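Local coordinates for uncharacterized protein VP1736 (Vibrio parahaemolyticus, PDB 3LXQ) that is of unknown function but belongs to the sulfatase family of the alkaline phosphatase clan, at residues R339-D345 / E376-M380; Y127-T131 / H320-P324; V57-K63 / M362-D366; F386-T390 / R427-A432. One frame throughout, in Å; residues are numbered along the deposited sequence.

Interaction 1: R339-D345 / E376-M380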
loop_
_atom_site.group_PDB
_atom_site.type_symbol
_atom_site.label_atom_id
_atom_site.label_comp_id
_atom_site.label_asym_id
_atom_site.label_seq_id
_atom_site.Cartn_x
_atom_site.Cartn_y
_atom_site.Cartn_z
ATOM N N ARG A 339 -10.805 -8.918 7.801
ATOM C CA ARG A 339 -11.316 -7.553 8.067
ATOM C C ARG A 339 -11.068 -6.633 6.878
ATOM O O ARG A 339 -9.943 -6.556 6.391
ATOM C CB ARG A 339 -10.708 -6.957 9.353
ATOM C CG ARG A 339 -11.106 -7.669 10.668
ATOM C CD ARG A 339 -10.373 -7.086 11.899
ATOM N NE ARG A 339 -8.914 -7.147 11.769
ATOM C CZ ARG A 339 -8.039 -6.638 12.640
ATOM N NH1 ARG A 339 -8.442 -5.993 13.736
ATOM N NH2 ARG A 339 -6.738 -6.771 12.407
ATOM N N ILE A 340 -12.111 -5.956 6.394
ATOM C CA ILE A 340 -11.947 -5.043 5.262
ATOM C C ILE A 340 -10.961 -3.944 5.661
ATOM O O ILE A 340 -11.119 -3.310 6.709
ATOM C CB ILE A 340 -13.276 -4.383 4.780
ATOM C CG1 ILE A 340 -14.364 -5.436 4.568
ATOM C CG2 ILE A 340 -13.046 -3.627 3.450
ATOM C CD1 ILE A 340 -15.730 -4.848 4.449
ATOM N N ALA A 341 -9.954 -3.736 4.820
ATOM C CA ALA A 341 -8.903 -2.755 5.080
ATOM C C ALA A 341 -8.383 -2.152 3.779
ATOM O O ALA A 341 -8.703 -2.638 2.692
ATOM C CB ALA A 341 -7.767 -3.407 5.869
ATOM N N ASN A 342 -7.613 -1.072 3.904
ATOM C CA ASN A 342 -6.945 -0.400 2.797
ATOM C C ASN A 342 -5.454 -0.528 2.996
ATOM O O ASN A 342 -4.996 -0.734 4.113
ATOM C CB ASN A 342 -7.269 1.088 2.795
ATOM C CG ASN A 342 -8.452 1.454 1.915
ATOM O OD1 ASN A 342 -9.275 2.284 2.308
ATOM N ND2 ASN A 342 -8.510 0.895 0.707
ATOM N N ASN A 343 -4.693 -0.377 1.922
ATOM C CA ASN A 343 -3.241 -0.278 2.053
ATOM C C ASN A 343 -2.751 0.919 2.894
ATOM O O ASN A 343 -1.661 0.866 3.453
ATOM C CB ASN A 343 -2.534 -0.342 0.683
ATOM C CG ASN A 343 -3.102 0.616 -0.348
ATOM O OD1 ASN A 343 -4.057 1.365 -0.101
ATOM N ND2 ASN A 343 -2.500 0.595 -1.536
ATOM N N ILE A 344 -3.555 1.983 3.000
ATOM C CA ILE A 344 -3.238 3.083 3.931
ATOM C C ILE A 344 -3.311 2.677 5.427
ATOM O O ILE A 344 -2.820 3.415 6.295
ATOM C CB ILE A 344 -4.100 4.351 3.693
ATOM C CG1 ILE A 344 -5.578 4.072 3.965
ATOM C CG2 ILE A 344 -3.903 4.916 2.277
ATOM C CD1 ILE A 344 -6.379 5.309 4.234
ATOM N N ASP A 345 -3.886 1.512 5.726
ATOM C CA ASP A 345 -3.863 0.961 7.092
ATOM C C ASP A 345 -2.550 0.239 7.379
ATOM O O ASP A 345 -2.232 -0.072 8.533
ATOM C CB ASP A 345 -5.033 -0.009 7.333
ATOM C CG ASP A 345 -6.393 0.627 7.068
ATOM O OD1 ASP A 345 -6.559 1.812 7.382
ATOM O OD2 ASP A 345 -7.299 -0.063 6.547
ATOM N N GLU A 376 -14.993 -1.868 9.791
ATOM C CA GLU A 376 -14.311 -2.378 8.604
ATOM C C GLU A 376 -14.702 -1.524 7.416
ATOM O O GLU A 376 -15.872 -1.200 7.262
ATOM C CB GLU A 376 -14.700 -3.826 8.335
ATOM C CG GLU A 376 -14.252 -4.765 9.434
ATOM C CD GLU A 376 -14.492 -6.220 9.087
ATOM O OE1 GLU A 376 -14.762 -6.537 7.902
ATOM O OE2 GLU A 376 -14.407 -7.042 10.024
ATOM N N ARG A 377 -13.721 -1.155 6.591
ATOM C CA ARG A 377 -13.969 -0.280 5.432
ATOM C C ARG A 377 -12.806 -0.261 4.454
ATOM O O ARG A 377 -11.653 -0.557 4.820
ATOM C CB ARG A 377 -14.315 1.161 5.859
ATOM C CG ARG A 377 -13.154 1.958 6.503
ATOM C CD ARG A 377 -12.306 2.716 5.450
ATOM N NE ARG A 377 -11.123 3.326 6.070
ATOM C CZ ARG A 377 -9.953 2.715 6.264
ATOM N NH1 ARG A 377 -9.765 1.458 5.863
ATOM N NH2 ARG A 377 -8.950 3.380 6.853
ATOM N N ALA A 378 -13.128 0.110 3.218
ATOM C CA ALA A 378 -12.137 0.368 2.182
ATOM C C ALA A 378 -12.567 1.578 1.366
ATOM O O ALA A 378 -13.715 1.646 0.852
ATOM C CB ALA A 378 -11.978 -0.864 1.257
HETATM N N MSE A 379 -11.655 2.531 1.254
HETATM C CA MSE A 379 -11.827 3.641 0.329
HETATM C C MSE A 379 -11.148 3.291 -0.979
HETATM O O MSE A 379 -10.027 2.812 -0.982
HETATM C CB MSE A 379 -11.188 4.919 0.885
HETATM C CG MSE A 379 -11.481 5.174 2.345
HETATM SE SE MSE A 379 -10.760 6.949 2.727
HETATM C CE MSE A 379 -10.245 6.660 4.623
HETATM N N MSE A 380 -11.815 3.553 -2.093
HETATM C CA MSE A 380 -11.155 3.374 -3.379
HETATM C C MSE A 380 -11.524 4.422 -4.427
HETATM O O MSE A 380 -12.686 4.837 -4.551
HETATM C CB MSE A 380 -11.222 1.917 -3.872
HETATM C CG MSE A 380 -12.581 1.323 -3.975
HETATM SE SE MSE A 380 -12.680 -0.578 -3.465
HETATM C CE MSE A 380 -14.176 -0.295 -2.256
#
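The second segment, E376-M380, enters strand 377-382. E376 comes first: its OE1 accepts from I340 N at 3.1 Å with an N-H...O angle of 171°, and the same carboxylate forms a salt bridge with R391. R377 N to I340 O, at 3.4 Å and 150°, is a weak bond. The R377 side chain starts away from the other segment but folds back, and its guanidinium meets D345 in a two-pronged salt bridge: NH2 to OD1 2.9 Å and NH1 to OD2 3.0 Å, both near 170°. D345 OD2 also accepts from N342 N at 2.8 Å. A378 adds apolar contact, its CB 3.7 Å from I340 CG2. At M379, a selenomethionine, N342 reads the backbone with its amide: M379 N to N342 OD1 is 2.6 Å and N342 ND2 to M379 O 3.0 Å. The contact is buried where the two sheets meet: strand 341-342 pairs with strand 121-127 of the mixed sheet, and strand 377-382 with strand 385-390 of the antiparallel one.

Interaction 2: Y127-T131 / H320-P324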
loop_
_atom_site.group_PDB
_atom_site.type_symbol
_atom_site.label_atom_id
_atom_site.label_comp_id
_atom_site.label_asym_id
_atom_site.label_seq_id
_atom_site.Cartn_x
_atom_site.Cartn_y
_atom_site.Cartn_z
ATOM N N TYR A 127 -7.772 -3.761 0.174
ATOM C CA TYR A 127 -8.027 -2.953 -1.023
ATOM C C TYR A 127 -7.058 -1.805 -1.192
ATOM O O TYR A 127 -6.729 -1.098 -0.230
ATOM C CB TYR A 127 -9.471 -2.452 -1.044
ATOM C CG TYR A 127 -10.448 -3.590 -1.135
ATOM C CD1 TYR A 127 -10.847 -4.280 0.011
ATOM C CD2 TYR A 127 -10.947 -4.007 -2.365
ATOM C CE1 TYR A 127 -11.718 -5.349 -0.057
ATOM C CE2 TYR A 127 -11.834 -5.074 -2.443
ATOM C CZ TYR A 127 -12.220 -5.739 -1.283
ATOM O OH TYR A 127 -13.078 -6.815 -1.354
ATOM N N ALA A 128 -6.584 -1.634 -2.420
ATOM C CA ALA A 128 -5.806 -0.461 -2.777
ATOM C C ALA A 128 -6.754 0.735 -2.776
ATOM O O ALA A 128 -7.946 0.575 -3.023
ATOM C CB ALA A 128 -5.142 -0.637 -4.149
ATOM N N THR A 129 -6.229 1.909 -2.424
ATOM C CA THR A 129 -6.985 3.159 -2.519
ATOM C C THR A 129 -7.008 3.703 -3.951
ATOM O O THR A 129 -7.841 4.558 -4.289
ATOM C CB THR A 129 -6.380 4.238 -1.619
ATOM O OG1 THR A 129 -5.028 4.445 -2.016
ATOM C CG2 THR A 129 -6.424 3.833 -0.135
ATOM N N GLY A 130 -6.098 3.207 -4.794
ATOM C CA GLY A 130 -6.016 3.649 -6.188
ATOM C C GLY A 130 -5.762 2.595 -7.249
ATOM O O GLY A 130 -5.821 1.381 -6.975
ATOM N N THR A 131 -5.503 3.083 -8.472
ATOM C CA THR A 131 -5.215 2.251 -9.635
ATOM C C THR A 131 -3.817 2.463 -10.211
ATOM O O THR A 131 -3.411 1.740 -11.128
ATOM C CB THR A 131 -6.223 2.491 -10.766
ATOM O OG1 THR A 131 -6.149 3.862 -11.198
ATOM C CG2 THR A 131 -7.619 2.153 -10.297
ATOM N N HIS A 320 -11.391 -4.872 -8.715
ATOM C CA HIS A 320 -10.123 -4.407 -9.266
ATOM C C HIS A 320 -9.330 -3.463 -8.367
ATOM O O HIS A 320 -8.366 -2.853 -8.806
ATOM C CB HIS A 320 -10.332 -3.814 -10.644
ATOM C CG HIS A 320 -10.737 -4.827 -11.660
ATOM N ND1 HIS A 320 -9.827 -5.661 -12.272
ATOM C CD2 HIS A 320 -11.954 -5.167 -12.151
ATOM C CE1 HIS A 320 -10.464 -6.460 -13.113
ATOM N NE2 HIS A 320 -11.754 -6.175 -13.063
ATOM N N PHE A 321 -9.739 -3.361 -7.110
ATOM C CA PHE A 321 -8.912 -2.735 -6.076
ATOM C C PHE A 321 -8.446 -3.800 -5.093
ATOM O O PHE A 321 -7.632 -3.535 -4.187
ATOM C CB PHE A 321 -9.696 -1.620 -5.378
ATOM C CG PHE A 321 -9.943 -0.417 -6.253
ATOM C CD1 PHE A 321 -10.991 -0.405 -7.174
ATOM C CD2 PHE A 321 -9.122 0.695 -6.163
ATOM C CE1 PHE A 321 -11.212 0.693 -8.000
ATOM C CE2 PHE A 321 -9.337 1.799 -6.975
ATOM C CZ PHE A 321 -10.392 1.802 -7.891
ATOM N N HIS A 322 -8.958 -5.014 -5.281
ATOM C CA HIS A 322 -8.678 -6.125 -4.392
ATOM C C HIS A 322 -7.262 -6.656 -4.626
ATOM O O HIS A 322 -6.862 -6.957 -5.747
ATOM C CB HIS A 322 -9.759 -7.201 -4.537
ATOM C CG HIS A 322 -9.698 -8.282 -3.502
ATOM N ND1 HIS A 322 -10.153 -9.562 -3.743
ATOM C CD2 HIS A 322 -9.243 -8.283 -2.226
ATOM C CE1 HIS A 322 -9.984 -10.302 -2.662
ATOM N NE2 HIS A 322 -9.432 -9.550 -1.727
ATOM N N ILE A 323 -6.492 -6.735 -3.546
ATOM C CA ILE A 323 -5.064 -6.981 -3.640
ATOM C C ILE A 323 -4.635 -7.918 -2.524
ATOM O O ILE A 323 -5.289 -7.986 -1.487
ATOM C CB ILE A 323 -4.230 -5.653 -3.588
ATOM C CG1 ILE A 323 -4.623 -4.771 -2.395
ATOM C CG2 ILE A 323 -4.427 -4.848 -4.858
ATOM C CD1 ILE A 323 -3.543 -3.744 -2.001
ATOM N N PRO A 324 -3.546 -8.670 -2.744
ATOM C CA PRO A 324 -2.972 -9.451 -1.654
ATOM C C PRO A 324 -2.220 -8.559 -0.679
ATOM O O PRO A 324 -1.734 -7.495 -1.053
ATOM C CB PRO A 324 -1.984 -10.370 -2.373
ATOM C CG PRO A 324 -1.568 -9.587 -3.587
ATOM C CD PRO A 324 -2.801 -8.844 -4.003
HETATM O O HOH W 1 -6.371 -1.327 -7.988
#
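The Y127 ring lies beside the H322 imidazole, with planes at 26° and centroids 5.1 Å apart, so the two are nearly parallel but slid until they barely overlap; the closest atoms of the two residues are Y127 CE2 and H322 CB, at 3.6 Å. This is an antiparallel beta bridge of the mixed sheet in the sulfatase-family domain. Y127 and H322 form a non-hydrogen-bonded pair with CA atoms 4.7 Å apart, which puts both rings on the same face of the sheet. The imidazole is also held from outside, as H322 NE2 bonds to T124 O. Beyond the bridge, A128 N donates to F321 O at 2.8 Å and 162°, and the same oxygen receives a CA-H...O contact from Y127 CA at 3.2 Å. F321 buries the most surface here, 109 Å². Its ring runs along the loop 128-131, with F321 CD2 3.5 Å from G130 O and F321 CZ 3.7 Å from T131 CG2, and it also packs on M380 and Y382 of strand 377-382. I323 CD1 meets A128 CB at 4.1 Å. Where the two segments diverge, a water bridges them, donating to G130 O at 2.9 Å and H320 O at 2.6 Å.

Interaction 3: V57-K63 / M362-D366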
loop_
_atom_site.group_PDB
_atom_site.type_symbol
_atom_site.label_atom_id
_atom_site.label_comp_id
_atom_site.label_asym_id
_atom_site.label_seq_id
_atom_site.Cartn_x
_atom_site.Cartn_y
_atom_site.Cartn_z
ATOM N N VAL A 57 -14.467 12.307 9.580
ATOM C CA VAL A 57 -13.200 11.650 9.225
ATOM C C VAL A 57 -12.543 11.072 10.487
ATOM O O VAL A 57 -12.227 9.876 10.543
ATOM C CB VAL A 57 -12.257 12.614 8.424
ATOM C CG1 VAL A 57 -10.845 12.063 8.301
ATOM C CG2 VAL A 57 -12.830 12.889 7.026
ATOM N N ARG A 58 -12.381 11.909 11.507
ATOM C CA ARG A 58 -11.800 11.462 12.772
ATOM C C ARG A 58 -12.599 10.332 13.434
ATOM O O ARG A 58 -12.029 9.313 13.817
ATOM C CB ARG A 58 -11.648 12.636 13.738
ATOM C CG ARG A 58 -10.490 13.571 13.392
ATOM C CD ARG A 58 -10.250 14.560 14.530
ATOM N NE ARG A 58 -11.256 15.620 14.557
ATOM C CZ ARG A 58 -11.054 16.864 14.133
ATOM N NH1 ARG A 58 -9.874 17.236 13.650
ATOM N NH2 ARG A 58 -12.043 17.739 14.189
ATOM N N ALA A 59 -13.911 10.510 13.559
ATOM C CA ALA A 59 -14.763 9.463 14.125
ATOM C C ALA A 59 -14.696 8.148 13.327
ATOM O O ALA A 59 -14.464 7.078 13.904
ATOM C CB ALA A 59 -16.206 9.949 14.280
ATOM N N SER A 60 -14.877 8.220 12.013
ATOM C CA SER A 60 -14.825 7.019 11.199
ATOM C C SER A 60 -13.425 6.377 11.147
ATOM O O SER A 60 -13.319 5.192 10.869
ATOM C CB SER A 60 -15.356 7.261 9.784
ATOM O OG SER A 60 -14.540 8.191 9.092
ATOM N N SER A 61 -12.375 7.145 11.448
ATOM C CA SER A 61 -11.006 6.613 11.480
ATOM C C SER A 61 -10.781 5.548 12.582
ATOM O O SER A 61 -10.072 4.556 12.357
ATOM C CB SER A 61 -9.979 7.754 11.615
ATOM O OG SER A 61 -9.843 8.194 12.960
ATOM N N THR A 62 -11.411 5.753 13.743
ATOM C CA THR A 62 -11.209 4.956 14.981
ATOM C C THR A 62 -9.896 5.284 15.710
ATOM O O THR A 62 -9.580 4.686 16.740
ATOM C CB THR A 62 -11.352 3.398 14.825
ATOM O OG1 THR A 62 -10.164 2.836 14.248
ATOM C CG2 THR A 62 -12.603 2.998 13.999
ATOM N N LYS A 63 -9.142 6.238 15.187
ATOM C CA LYS A 63 -7.930 6.708 15.859
ATOM C C LYS A 63 -8.289 7.379 17.190
ATOM O O LYS A 63 -9.417 7.798 17.384
ATOM C CB LYS A 63 -7.137 7.653 14.956
ATOM C CG LYS A 63 -6.806 7.100 13.570
ATOM C CD LYS A 63 -6.073 5.762 13.609
ATOM C CE LYS A 63 -4.561 5.965 13.690
ATOM N NZ LYS A 63 -3.858 4.660 13.667
HETATM N N MSE A 362 -1.844 10.268 10.362
HETATM C CA MSE A 362 -2.440 9.136 9.633
HETATM C C MSE A 362 -3.785 8.704 10.215
HETATM O O MSE A 362 -3.916 8.517 11.423
HETATM C CB MSE A 362 -1.494 7.929 9.598
HETATM C CG MSE A 362 -0.137 8.196 8.980
HETATM SE SE MSE A 362 0.815 6.540 8.608
HETATM C CE MSE A 362 1.468 6.127 10.401
ATOM N N ILE A 363 -4.779 8.536 9.346
ATOM C CA ILE A 363 -6.095 8.107 9.776
ATOM C C ILE A 363 -6.321 6.607 9.532
ATOM O O ILE A 363 -7.358 6.059 9.906
ATOM C CB ILE A 363 -7.224 8.954 9.150
ATOM C CG1 ILE A 363 -7.278 8.765 7.627
ATOM C CG2 ILE A 363 -7.036 10.418 9.525
ATOM C CD1 ILE A 363 -8.509 9.365 6.973
ATOM N N GLY A 364 -5.336 5.948 8.922
ATOM C CA GLY A 364 -5.363 4.496 8.758
ATOM C C GLY A 364 -5.250 3.753 10.085
ATOM O O GLY A 364 -4.683 4.265 11.052
ATOM N N ARG A 365 -5.765 2.527 10.102
ATOM C CA ARG A 365 -5.967 1.749 11.321
ATOM C C ARG A 365 -4.721 0.936 11.669
ATOM O O ARG A 365 -4.031 0.423 10.782
ATOM C CB ARG A 365 -7.147 0.797 11.143
ATOM C CG ARG A 365 -8.527 1.439 11.228
ATOM C CD ARG A 365 -8.929 2.232 9.971
ATOM N NE ARG A 365 -10.302 2.728 10.103
ATOM C CZ ARG A 365 -11.393 2.006 9.828
ATOM N NH1 ARG A 365 -11.279 0.766 9.361
ATOM N NH2 ARG A 365 -12.610 2.533 10.012
ATOM N N ASP A 366 -4.434 0.854 12.962
ATOM C CA ASP A 366 -3.432 -0.068 13.486
ATOM C C ASP A 366 -4.170 -1.373 13.672
ATOM O O ASP A 366 -4.945 -1.545 14.618
ATOM C CB ASP A 366 -2.880 0.444 14.813
ATOM C CG ASP A 366 -1.911 -0.538 15.491
ATOM O OD1 ASP A 366 -1.734 -1.685 15.019
ATOM O OD2 ASP A 366 -1.318 -0.149 16.526
HETATM O O HOH W 2 -5.994 2.428 15.179
#
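K63, I363 and R365 bury the most surface, 76, 69 and 62 Å², and they join the C-terminal end of helix 50-61 to the loop before strand 377-382. R365 reaches back to the helix end: NH2 donates to S60 O (2.9 Å, 166°) and NE to S61 O (2.9 Å, 130°), while NH2 also bonds D375 O. K63 answers from just beyond the helix, its NZ 2.8 Å from G364 O. I363 packs to one side of these polar contacts, against the helix, with CD1 3.8 Å from V57 CG1 and CB 3.9 Å from S61 CB. The helix ends at S61; T62, with a positive phi of 76°, is the first residue outside it, and S61 OG accepts from K63 N at 3.0 Å in an ST turn. Across the two segments, every hydrogen bond runs from a cationic side chain to a backbone carbonyl. The positive charges are therefore met by peptide oxygens, without a salt bridge between the segments.

Interaction 4: F386-T390 / R427-A432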
loop_
_atom_site.group_PDB
_atom_site.type_symbol
_atom_site.label_atom_id
_atom_site.label_comp_id
_atom_site.label_asym_id
_atom_site.label_seq_id
_atom_site.Cartn_x
_atom_site.Cartn_y
_atom_site.Cartn_z
ATOM N N PHE A 386 -15.117 8.030 -6.393
ATOM C CA PHE A 386 -14.679 7.606 -5.064
ATOM C C PHE A 386 -15.684 6.634 -4.484
ATOM O O PHE A 386 -16.902 6.898 -4.483
ATOM C CB PHE A 386 -14.519 8.805 -4.121
ATOM C CG PHE A 386 -14.147 8.425 -2.693
ATOM C CD1 PHE A 386 -15.142 8.190 -1.726
ATOM C CD2 PHE A 386 -12.809 8.332 -2.308
ATOM C CE1 PHE A 386 -14.783 7.855 -0.391
ATOM C CE2 PHE A 386 -12.453 7.998 -0.994
ATOM C CZ PHE A 386 -13.435 7.758 -0.038
ATOM N N GLY A 387 -15.173 5.512 -3.991
ATOM C CA GLY A 387 -15.999 4.487 -3.374
ATOM C C GLY A 387 -15.650 4.220 -1.926
ATOM O O GLY A 387 -14.480 4.232 -1.543
ATOM N N TYR A 388 -16.683 4.004 -1.120
ATOM C CA TYR A 388 -16.526 3.672 0.294
ATOM C C TYR A 388 -17.257 2.356 0.566
ATOM O O TYR A 388 -18.501 2.284 0.556
ATOM C CB TYR A 388 -17.054 4.806 1.187
ATOM C CG TYR A 388 -16.499 4.808 2.611
ATOM C CD1 TYR A 388 -15.309 5.473 2.922
ATOM C CD2 TYR A 388 -17.180 4.158 3.646
ATOM C CE1 TYR A 388 -14.807 5.485 4.244
ATOM C CE2 TYR A 388 -16.696 4.155 4.939
ATOM C CZ TYR A 388 -15.512 4.817 5.233
ATOM O OH TYR A 388 -15.057 4.804 6.514
ATOM N N LEU A 389 -16.463 1.311 0.750
ATOM C CA LEU A 389 -16.948 -0.035 1.005
ATOM C C LEU A 389 -16.923 -0.343 2.504
ATOM O O LEU A 389 -15.897 -0.145 3.176
ATOM C CB LEU A 389 -16.103 -1.064 0.236
ATOM C CG LEU A 389 -16.470 -2.555 0.385
ATOM C CD1 LEU A 389 -17.778 -2.921 -0.351
ATOM C CD2 LEU A 389 -15.329 -3.476 -0.053
ATOM N N THR A 390 -18.066 -0.787 3.023
ATOM C CA THR A 390 -18.163 -1.335 4.381
ATOM C C THR A 390 -18.871 -2.693 4.316
ATOM O O THR A 390 -19.300 -3.123 3.249
ATOM C CB THR A 390 -18.950 -0.393 5.338
ATOM O OG1 THR A 390 -20.350 -0.572 5.126
ATOM C CG2 THR A 390 -18.591 1.076 5.105
ATOM N N ARG A 427 -20.521 10.016 5.745
ATOM C CA ARG A 427 -19.241 9.432 6.135
ATOM C C ARG A 427 -18.365 9.190 4.892
ATOM O O ARG A 427 -17.158 9.428 4.909
ATOM C CB ARG A 427 -19.462 8.129 6.908
ATOM C CG ARG A 427 -18.169 7.386 7.227
ATOM C CD ARG A 427 -18.454 6.092 7.949
ATOM N NE ARG A 427 -19.332 5.228 7.173
ATOM C CZ ARG A 427 -19.942 4.150 7.653
ATOM N NH1 ARG A 427 -19.762 3.798 8.917
ATOM N NH2 ARG A 427 -20.733 3.426 6.865
ATOM N N ALA A 428 -18.998 8.730 3.819
ATOM C CA ALA A 428 -18.329 8.480 2.539
ATOM C C ALA A 428 -17.846 9.791 1.920
ATOM O O ALA A 428 -16.679 9.911 1.534
ATOM C CB ALA A 428 -19.279 7.756 1.587
ATOM N N LYS A 429 -18.757 10.761 1.830
ATOM C CA LYS A 429 -18.455 12.101 1.299
ATOM C C LYS A 429 -17.322 12.760 2.088
ATOM O O LYS A 429 -16.348 13.262 1.505
ATOM C CB LYS A 429 -19.728 12.979 1.268
ATOM C CG LYS A 429 -19.626 14.253 0.428
ATOM C CD LYS A 429 -20.982 14.966 0.314
ATOM C CE LYS A 429 -20.819 16.438 -0.103
ATOM N NZ LYS A 429 -22.065 17.252 0.092
ATOM N N ALA A 430 -17.428 12.723 3.414
ATOM C CA ALA A 430 -16.406 13.302 4.288
ATOM C C ALA A 430 -15.011 12.715 4.000
ATOM O O ALA A 430 -14.022 13.452 3.907
ATOM C CB ALA A 430 -16.786 13.105 5.747
ATOM N N ASN A 431 -14.942 11.397 3.851
ATOM C CA ASN A 431 -13.686 10.727 3.528
ATOM C C ASN A 431 -13.199 10.960 2.082
ATOM O O ASN A 431 -11.997 11.036 1.837
ATOM C CB ASN A 431 -13.762 9.244 3.887
ATOM C CG ASN A 431 -13.602 9.005 5.383
ATOM O OD1 ASN A 431 -12.503 9.140 5.938
ATOM N ND2 ASN A 431 -14.690 8.643 6.041
ATOM N N ALA A 432 -14.141 11.097 1.145
ATOM C CA ALA A 432 -13.846 11.480 -0.239
ATOM C C ALA A 432 -13.142 12.835 -0.339
ATOM O O ALA A 432 -12.314 13.046 -1.222
ATOM C CB ALA A 432 -15.135 11.520 -1.065
#
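This is a helix-on-sheet contact in which the C-terminal helix 422-441 lies against one face of the five-stranded antiparallel sheet, a meander whose strands follow one another in chain order. Over the segments compared, the axes of strand 386-390 and helix 427-432 approach to 8.5 Å, with 130° between their N-to-C directions. The 335 Å² buried comes from every second strand residue: F386, Y388 and T390 point their CA-to-CB bonds toward the helix, whereas G387 and L389 do not touch it. On the helix, R427, A428, N431 and A432 supply the matching surface, the i, i+1, i+4, i+5 pattern of one helical face. The small A428 allows close approach, its CB 3.7 Å from Y388 CB, with the two CA atoms 5.6 Å apart. R427 extends along the strand, bringing NE within 3.6 Å of Y388 CE2 and NH2 within 3.6 Å of T390 CG2. N431 ND2 lies 3.6 Å from Y388 CE1; it donates to R427 O at 2.8 Å within the helix and also bonds S60 of helix 50-61. No hydrogen bond links the two segments, so van der Waals contact and one CH-pi interaction hold them: A432 CA sits 3.6 Å from the F386 ring centroid, 4° off the ring normal, with A432 CB 3.4 Å from F386 CD1.

In the fold
Interaction 1 touches all three others. It meets interaction 2, centres 9 Å apart, through Y127, whose N is 2.9 Å from A341 O and whose O is 2.8 Å from N342 ND2, both probable hydrogen bonds. Toward interaction 3, 11 Å away between centres, D345 OD1 lies 2.9 Å from R365 N, so the carboxylate that pairs with R377 also holds the loop 362-366. Interaction 4 continues the sheet: M380 O to G387 N is 2.6 Å and A378 O to L389 N 2.8 Å. Interactions 3 and 4 join through S60 OG and N431 ND2, 3.1 Å apart, whereas interactions 2 and 3 remain separate, nearest atoms about 9 Å apart.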